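PDB 3BWT: pumilio homology domain family member 4 from Saccharomyces cerevisiae, which binds mRNA as a regulator of gene expression, here represented by its single-stranded RNA-binding Pumilio homology domain of eight helical repeats. Local coordinates for residues 75-80 with 109-114; 234-239 with 264-269. One frame throughout, in Å; residues are numbered along the deposited sequence.

How the contacts relate
Both contacts join helices of the Pumilio homology domain, but at far-apart places on the solenoid: their centres lie 55 Å apart, on opposite sides of the chain's centre, and their nearest atoms are about 39 Å from each other. Contact 1 bridges two consecutive repeats, Pumilio 2 and Pumilio 3, through helices 73-83 and 110-120. The touching residues of contact 2 lie within Pumilio 7, on the short helix 236-240 and on helix 256-279, which continues beyond the repeat. Each is partly buried. Their chemistry differs: a two-bond salt bridge tied to a helix N-terminus spans contact 1, whereas contact 2 meets through aliphatic carbon, with side-chain bonds such as N269 to E265 formed inside a segment.

Contact 1 of 2, residues 75-80 with 109-114; sequences QRIVLT and TDEEAQ
The guanidinium of R76 presents its NE/NH2 edge to the carboxylate of E112, with the two planes 30° apart. OE1 of E112 lies in the guanidinium plane and accepts from R76 NH2 at 3.1 Å; OE2, tilted out of that plane, takes R76 NE at 2.5 Å. NE and NH2 each take one oxygen, a side-on, two-bond grip, and both oxygens use syn lone pairs. It is reached by R76 placing CG anti to its backbone N (chi1 -168°) and bending at chi3. Beside the salt bridge, I77 crosses E112 at about a right angle, I77 CG1 3.7 Å from E112 CG. The anti lone-pair side of OE1 of E112 receives T109 N at 2.8 Å and T109 OG1. E112 N donates to T109 OG1 at 3.0 Å, completing a capping box at the start of helix 110-120. That helix runs nearly parallel to helix 73-83, 7° between the segment axes at 10.5 Å, an arrangement that joins consecutive Pumilio repeats. K108 N also donates to E112 OE1, and T73 OG1 bonds R76 NH2. One carboxylate thus serves as both inter-repeat ion pair and helix cap, and the donors crowded around it would be expected to favour its ionised form.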
loop_
_atom_site.group_PDB
_atom_site.type_symbol
_atom_site.label_atom_id
_atom_site.label_comp_id
_atom_site.label_asym_id
_atom_site.label_seq_id
_atom_site.Cartn_x
_atom_site.Cartn_y
_atom_site.Cartn_z
ATOM N N GLN A 75 -7.012 -19.695 -24.799
ATOM C CA GLN A 75 -8.257 -19.565 -24.060
ATOM C C GLN A 75 -8.196 -18.371 -23.120
ATOM O O GLN A 75 -9.139 -17.582 -23.038
ATOM C CB GLN A 75 -8.538 -20.841 -23.290
ATOM C CG GLN A 75 -8.970 -21.992 -24.156
ATOM C CD GLN A 75 -8.778 -23.331 -23.480
ATOM O OE1 GLN A 75 -7.850 -23.509 -22.686
ATOM N NE2 GLN A 75 -9.646 -24.283 -23.794
ATOM N N ARG A 76 -7.073 -18.232 -22.427
ATOM C CA ARG A 76 -6.892 -17.127 -21.509
ATOM C C ARG A 76 -7.097 -15.794 -22.209
ATOM O O ARG A 76 -7.713 -14.877 -21.653
ATOM C CB ARG A 76 -5.508 -17.168 -20.870
ATOM C CG ARG A 76 -5.371 -16.212 -19.699
ATOM C CD ARG A 76 -4.075 -16.422 -18.931
ATOM N NE ARG A 76 -2.918 -16.118 -19.762
ATOM C CZ ARG A 76 -2.074 -17.029 -20.227
ATOM N NH1 ARG A 76 -2.247 -18.308 -19.920
ATOM N NH2 ARG A 76 -1.055 -16.656 -20.991
ATOM N N ILE A 77 -6.582 -15.682 -23.428
ATOM C CA ILE A 77 -6.709 -14.442 -24.186
ATOM C C ILE A 77 -8.161 -14.130 -24.533
ATOM O O ILE A 77 -8.544 -12.960 -24.640
ATOM C CB ILE A 77 -5.829 -14.464 -25.452
ATOM C CG1 ILE A 77 -4.365 -14.617 -25.039
ATOM C CG2 ILE A 77 -5.992 -13.183 -26.239
ATOM C CD1 ILE A 77 -3.436 -14.992 -26.151
ATOM N N VAL A 78 -8.971 -15.174 -24.689
ATOM C CA VAL A 78 -10.380 -14.990 -24.987
ATOM C C VAL A 78 -11.113 -14.502 -23.743
ATOM O O VAL A 78 -11.943 -13.592 -23.815
ATOM C CB VAL A 78 -11.041 -16.286 -25.513
ATOM C CG1 VAL A 78 -12.561 -16.110 -25.626
ATOM C CG2 VAL A 78 -10.438 -16.688 -26.846
ATOM N N LEU A 79 -10.810 -15.112 -22.602
ATOM C CA LEU A 79 -11.404 -14.681 -21.347
ATOM C C LEU A 79 -11.049 -13.225 -21.081
ATOM O O LEU A 79 -11.886 -12.450 -20.598
ATOM C CB LEU A 79 -10.953 -15.564 -20.185
ATOM C CG LEU A 79 -11.419 -17.019 -20.260
ATOM C CD1 LEU A 79 -11.185 -17.759 -18.945
ATOM C CD2 LEU A 79 -12.882 -17.091 -20.666
ATOM N N THR A 80 -9.817 -12.846 -21.409
ATOM C CA THR A 80 -9.382 -11.466 -21.213
ATOM C C THR A 80 -10.167 -10.539 -22.132
ATOM O O THR A 80 -10.614 -9.476 -21.708
ATOM C CB THR A 80 -7.854 -11.249 -21.476
ATOM O OG1 THR A 80 -7.067 -12.161 -20.696
ATOM C CG2 THR A 80 -7.449 -9.820 -21.130
ATOM N N THR A 109 1.609 -13.315 -22.250
ATOM C CA THR A 109 1.909 -12.564 -23.479
ATOM C C THR A 109 1.887 -11.054 -23.274
ATOM O O THR A 109 1.439 -10.561 -22.244
ATOM C CB THR A 109 0.920 -12.890 -24.638
ATOM O OG1 THR A 109 -0.366 -12.323 -24.352
ATOM C CG2 THR A 109 0.777 -14.392 -24.846
ATOM N N ASP A 110 2.356 -10.320 -24.274
ATOM C CA ASP A 110 2.383 -8.869 -24.187
ATOM C C ASP A 110 1.126 -8.288 -24.815
ATOM O O ASP A 110 0.737 -7.156 -24.533
ATOM C CB ASP A 110 3.633 -8.308 -24.861
ATOM C CG ASP A 110 4.886 -8.579 -24.058
ATOM O OD1 ASP A 110 4.755 -8.981 -22.879
ATOM O OD2 ASP A 110 5.997 -8.365 -24.599
ATOM N N GLU A 111 0.493 -9.077 -25.672
ATOM C CA GLU A 111 -0.805 -8.712 -26.217
ATOM C C GLU A 111 -1.829 -8.681 -25.084
ATOM O O GLU A 111 -2.722 -7.830 -25.049
ATOM C CB GLU A 111 -1.219 -9.720 -27.289
ATOM C CG GLU A 111 -2.706 -10.035 -27.319
ATOM C CD GLU A 111 -3.054 -11.059 -28.383
ATOM O OE1 GLU A 111 -2.232 -11.987 -28.604
ATOM O OE2 GLU A 111 -4.142 -10.928 -28.999
ATOM N N GLU A 112 -1.684 -9.631 -24.166
ATOM C CA GLU A 112 -2.528 -9.728 -22.989
ATOM C C GLU A 112 -2.342 -8.523 -22.089
ATOM O O GLU A 112 -3.292 -8.066 -21.453
ATOM C CB GLU A 112 -2.172 -10.981 -22.194
ATOM C CG GLU A 112 -2.911 -12.231 -22.608
ATOM C CD GLU A 112 -2.360 -13.466 -21.920
ATOM O OE1 GLU A 112 -1.175 -13.807 -22.140
ATOM O OE2 GLU A 112 -3.117 -14.097 -21.160
ATOM N N ALA A 113 -1.107 -8.029 -22.014
ATOM C CA ALA A 113 -0.793 -6.900 -21.146
ATOM C C ALA A 113 -1.309 -5.617 -21.757
ATOM O O ALA A 113 -1.792 -4.731 -21.050
ATOM C CB ALA A 113 0.695 -6.803 -20.897
ATOM N N GLN A 114 -1.211 -5.516 -23.075
ATOM C CA GLN A 114 -1.716 -4.336 -23.757
ATOM C C GLN A 114 -3.227 -4.230 -23.627
ATOM O O GLN A 114 -3.754 -3.144 -23.414
ATOM C CB GLN A 114 -1.279 -4.309 -25.221
ATOM C CG GLN A 114 0.105 -3.721 -25.403
ATOM C CD GLN A 114 0.338 -2.528 -24.490
ATOM O OE1 GLN A 114 1.299 -2.507 -23.718
ATOM N NE2 GLN A 114 -0.550 -1.534 -24.564
#

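Contact 2 of 2, residues 234-239 with 264-269; sequences PRAIEL and LEILNN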
loop_
_atom_site.group_PDB
_atom_site.type_symbol
_atom_site.label_atom_id
_atom_site.label_comp_id
_atom_site.label_asym_id
_atom_site.label_seq_id
_atom_site.Cartn_x
_atom_site.Cartn_y
_atom_site.Cartn_z
ATOM N N PRO A 234 12.652 22.740 10.003
ATOM C CA PRO A 234 12.320 24.066 10.537
ATOM C C PRO A 234 10.985 24.129 11.284
ATOM O O PRO A 234 10.606 25.187 11.795
ATOM C CB PRO A 234 12.260 24.933 9.280
ATOM C CG PRO A 234 13.203 24.271 8.340
ATOM C CD PRO A 234 13.023 22.806 8.577
ATOM N N ARG A 235 10.275 23.010 11.350
ATOM C CA ARG A 235 8.973 22.992 11.996
ATOM C C ARG A 235 8.919 21.822 12.958
ATOM O O ARG A 235 7.840 21.370 13.354
ATOM C CB ARG A 235 7.855 22.903 10.952
ATOM C CG ARG A 235 8.091 23.803 9.739
ATOM C CD ARG A 235 6.798 24.287 9.086
ATOM N NE ARG A 235 6.271 23.346 8.104
ATOM C CZ ARG A 235 5.045 22.836 8.145
ATOM N NH1 ARG A 235 4.208 23.192 9.116
ATOM N NH2 ARG A 235 4.649 21.981 7.208
ATOM N N ALA A 236 10.099 21.353 13.345
ATOM C CA ALA A 236 10.234 20.137 14.139
ATOM C C ALA A 236 9.263 20.082 15.315
ATOM O O ALA A 236 8.589 19.075 15.529
ATOM C CB ALA A 236 11.668 19.978 14.620
ATOM N N ILE A 237 9.200 21.167 16.079
ATOM C CA ILE A 237 8.306 21.224 17.228
ATOM C C ILE A 237 6.857 21.258 16.786
ATOM O O ILE A 237 6.029 20.508 17.296
ATOM C CB ILE A 237 8.553 22.476 18.092
ATOM C CG1 ILE A 237 9.977 22.478 18.655
ATOM C CG2 ILE A 237 7.522 22.535 19.213
ATOM C CD1 ILE A 237 10.211 21.431 19.735
ATOM N N GLU A 238 6.554 22.144 15.843
ATOM C CA GLU A 238 5.186 22.316 15.383
ATOM C C GLU A 238 4.589 20.985 14.915
ATOM O O GLU A 238 3.456 20.652 15.257
ATOM C CB GLU A 238 5.143 23.349 14.266
ATOM C CG GLU A 238 3.755 23.665 13.749
ATOM C CD GLU A 238 3.776 24.115 12.297
ATOM O OE1 GLU A 238 4.867 24.480 11.796
ATOM O OE2 GLU A 238 2.704 24.094 11.655
ATOM N N LEU A 239 5.368 20.223 14.150
ATOM C CA LEU A 239 4.936 18.934 13.638
ATOM C C LEU A 239 5.007 17.848 14.700
ATOM O O LEU A 239 4.346 16.813 14.585
ATOM C CB LEU A 239 5.800 18.528 12.451
ATOM C CG LEU A 239 5.812 19.499 11.273
ATOM C CD1 LEU A 239 6.923 19.152 10.294
ATOM C CD2 LEU A 239 4.458 19.516 10.573
ATOM N N LEU A 264 18.768 17.811 17.103
ATOM C CA LEU A 264 19.419 19.102 17.263
ATOM C C LEU A 264 18.454 20.267 17.153
ATOM O O LEU A 264 18.504 21.198 17.958
ATOM C CB LEU A 264 20.515 19.266 16.218
ATOM C CG LEU A 264 21.931 19.014 16.714
ATOM C CD1 LEU A 264 22.892 19.015 15.534
ATOM C CD2 LEU A 264 22.305 20.077 17.736
ATOM N N GLU A 265 17.599 20.225 16.138
ATOM C CA GLU A 265 16.595 21.261 15.939
ATOM C C GLU A 265 15.696 21.360 17.162
ATOM O O GLU A 265 15.451 22.447 17.693
ATOM C CB GLU A 265 15.747 20.947 14.710
ATOM C CG GLU A 265 14.891 22.110 14.256
ATOM C CD GLU A 265 15.722 23.235 13.688
ATOM O OE1 GLU A 265 16.912 22.993 13.401
ATOM O OE2 GLU A 265 15.187 24.352 13.526
ATOM N N ILE A 266 15.206 20.210 17.601
ATOM C CA ILE A 266 14.399 20.131 18.813
ATOM C C ILE A 266 15.135 20.730 20.018
ATOM O O ILE A 266 14.544 21.467 20.808
ATOM C CB ILE A 266 13.953 18.671 19.083
ATOM C CG1 ILE A 266 12.930 18.244 18.022
ATOM C CG2 ILE A 266 13.397 18.516 20.488
ATOM C CD1 ILE A 266 12.540 16.794 18.074
ATOM N N LEU A 267 16.428 20.437 20.138
ATOM C CA LEU A 267 17.253 20.994 21.213
ATOM C C LEU A 267 17.480 22.495 21.102
ATOM O O LEU A 267 17.474 23.198 22.107
ATOM C CB LEU A 267 18.612 20.293 21.274
ATOM C CG LEU A 267 18.717 19.084 22.201
ATOM C CD1 LEU A 267 20.026 18.350 21.951
ATOM C CD2 LEU A 267 18.584 19.489 23.669
ATOM N N ASN A 268 17.694 22.984 19.888
ATOM C CA ASN A 268 18.098 24.374 19.696
ATOM C C ASN A 268 16.964 25.367 19.454
ATOM O O ASN A 268 16.836 26.352 20.185
ATOM C CB ASN A 268 19.138 24.466 18.590
ATOM C CG ASN A 268 20.451 23.810 18.979
ATOM O OD1 ASN A 268 20.868 23.859 20.139
ATOM N ND2 ASN A 268 21.112 23.192 18.007
ATOM N N ASN A 269 16.143 25.117 18.437
ATOM C CA ASN A 269 15.017 26.005 18.155
ATOM C C ASN A 269 13.759 25.677 18.973
ATOM O O ASN A 269 12.777 26.421 18.959
ATOM C CB ASN A 269 14.739 26.090 16.651
ATOM C CG ASN A 269 15.810 26.897 15.906
ATOM O OD1 ASN A 269 16.231 27.960 16.372
ATOM N ND2 ASN A 269 16.257 26.392 14.754
#
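A236 CB is the centre of the first shell, touching two residues of helix 256-279: E265 CG at 3.9 Å and I266 CG1 at 4.0 Å. These contacts are aliphatic, E265 contributing its methylene carbons. The CD1 end of I237 extends the apolar surface more loosely, reaching I266 CG2 at 4.4 Å. In register, A236 CA and I266 CA lie 6.3 Å apart, and A236 CB points toward the other segment. This packing lies inside one Pumilio repeat, the seventh, where the short helix 236-240 rests against the longer 256-279 in the all-helical solenoid of the PUF family. M262 adds to the surface around A236, and L278 touches both I237 and I266. Farther out, E265 has CG anti to its backbone N and bends at chi2, which brings OE2 to 4.2 Å from P234 CA. N269 ND2 donates to E265 OE2 at 2.6 Å, from above the carboxylate plane. An alanine in place of E265 would remove the CG packed on A236 and the acceptor of N269, and would probably loosen this side of the interface. Away from the interface, R235 NH1 bonds E238 OE1 at 3.0 Å in a salt bridge.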